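Local structure of amidohydrolase 3 domain-containing protein (Pyrococcus horikoshii, 3IGH) at residues Ser277-Tyr280 with Thr286-Gln289. The protein is of unknown function but, as an amidohydrolase family member, probably hydrolyses carbon-nitrogen bonds other than peptide bonds, perhaps with a metal. Residues are numbered along the deposited sequence; the frame is centred on the assembly and turned at random.
Sequences SKPY and TSGQ
Tyr280 N donates to Thr286 O across 3.0 Å in the one direct hydrogen bond that joins the two segments. It is nearly straight at hydrogen (166°), and the amide lies almost in line with the carbonyl. Pro279 has no N-H to offer. A second polar link runs through water, which sits 2.7 Å from Ser287 OG and donates weakly to Ser277 O. Within 286-289, the amide of Gly288 reaches back weakly to Thr286 OG1.

The other contacts are van der Waals. Ser287 OG, anti to its own carbonyl carbon (chi1 -67°), lies 3.4 Å from Pro279 CA and 3.7 Å from Pro279 CG; serine is small enough to rest against the proline and still bond the water. The phenol ring of Tyr280 turns an edge to the chain, setting CD1 3.5 Å from Thr286 O and CE1 3.8 Å from Gly288 N, while Thr286 CG2 touches CD1. At the positive phi of Gly288 (102°) a side chain would collide with the Ser287 carbonyl oxygen, which suits glycine.

Ala274 O ties the hydroxyl end of the buried Tyr280, and Lys278 O and Pro279 O accept from Arg379. Together these bonds are consistent with holding in shape an irregular connection, from strand 256-264 to helix 294-305, in a protein of the TIM-barrel clan.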
loop_
_atom_site.group_PDB
_atom_site.type_symbol
_atom_site.label_atom_id
_atom_site.label_comp_id
_atom_site.label_asym_id
_atom_site.label_seq_id
_atom_site.Cartn_x
_atom_site.Cartn_y
_atom_site.Cartn_z
ATOM N N SER A 277 -39.024 2.551 -12.577
ATOM C CA SER A 277 -40.142 1.728 -12.106
ATOM C C SER A 277 -41.372 1.796 -13.030
ATOM O O SER A 277 -42.267 0.949 -12.942
ATOM C CB SER A 277 -40.516 2.073 -10.661
ATOM O OG SER A 277 -40.713 3.464 -10.493
ATOM N N LYS A 278 -41.408 2.796 -13.914
ATOM C CA LYS A 278 -42.460 2.943 -14.937
ATOM C C LYS A 278 -41.776 3.325 -16.244
ATOM O O LYS A 278 -40.670 3.870 -16.207
ATOM C CB LYS A 278 -43.473 4.011 -14.523
ATOM C CG LYS A 278 -44.506 3.528 -13.526
ATOM C CD LYS A 278 -45.450 4.651 -13.133
ATOM C CE LYS A 278 -46.365 4.236 -11.988
ATOM N NZ LYS A 278 -47.103 5.405 -11.428
ATOM N N PRO A 279 -42.395 3.022 -17.409
ATOM C CA PRO A 279 -41.712 3.328 -18.674
ATOM C C PRO A 279 -41.302 4.797 -18.865
ATOM O O PRO A 279 -41.821 5.680 -18.178
ATOM C CB PRO A 279 -42.731 2.898 -19.736
ATOM C CG PRO A 279 -43.536 1.828 -19.051
ATOM C CD PRO A 279 -43.686 2.346 -17.649
ATOM N N TYR A 280 -40.343 5.022 -19.761
ATOM C CA TYR A 280 -39.889 6.371 -20.118
ATOM C C TYR A 280 -41.038 7.186 -20.693
ATOM O O TYR A 280 -41.895 6.650 -21.401
ATOM C CB TYR A 280 -38.739 6.298 -21.124
ATOM C CG TYR A 280 -37.399 6.068 -20.458
ATOM C CD1 TYR A 280 -36.998 4.787 -20.068
ATOM C CD2 TYR A 280 -36.544 7.135 -20.195
ATOM C CE1 TYR A 280 -35.767 4.573 -19.445
ATOM C CE2 TYR A 280 -35.306 6.937 -19.571
ATOM C CZ TYR A 280 -34.935 5.651 -19.196
ATOM O OH TYR A 280 -33.730 5.449 -18.582
ATOM N N THR A 286 -40.057 1.144 -23.329
ATOM C CA THR A 286 -38.900 0.724 -22.528
ATOM C C THR A 286 -38.874 1.319 -21.124
ATOM O O THR A 286 -39.388 2.415 -20.895
ATOM C CB THR A 286 -37.549 0.973 -23.274
ATOM O OG1 THR A 286 -36.490 0.293 -22.588
ATOM C CG2 THR A 286 -37.216 2.466 -23.388
ATOM N N SER A 287 -38.282 0.577 -20.191
ATOM C CA SER A 287 -38.112 1.022 -18.805
ATOM C C SER A 287 -36.638 1.028 -18.385
ATOM O O SER A 287 -36.320 1.218 -17.213
ATOM C CB SER A 287 -38.912 0.131 -17.854
ATOM O OG SER A 287 -40.297 0.282 -18.059
ATOM N N GLY A 288 -35.751 0.811 -19.350
ATOM C CA GLY A 288 -34.317 0.849 -19.108
ATOM C C GLY A 288 -33.743 -0.545 -19.005
ATOM O O GLY A 288 -34.385 -1.513 -19.386
ATOM N N GLN A 289 -32.540 -0.655 -18.457
ATOM C CA GLN A 289 -31.803 -1.901 -18.550
ATOM C C GLN A 289 -30.934 -2.157 -17.320
ATOM O O GLN A 289 -30.030 -1.374 -17.002
ATOM C CB GLN A 289 -30.963 -1.866 -19.827
ATOM C CG GLN A 289 -30.178 -3.107 -20.129
ATOM C CD GLN A 289 -29.292 -2.919 -21.341
ATOM O OE1 GLN A 289 -28.077 -2.786 -21.216
ATOM N NE2 GLN A 289 -29.901 -2.886 -22.523
HETATM O O HOH W 1 -41.831 -0.255 -15.951
#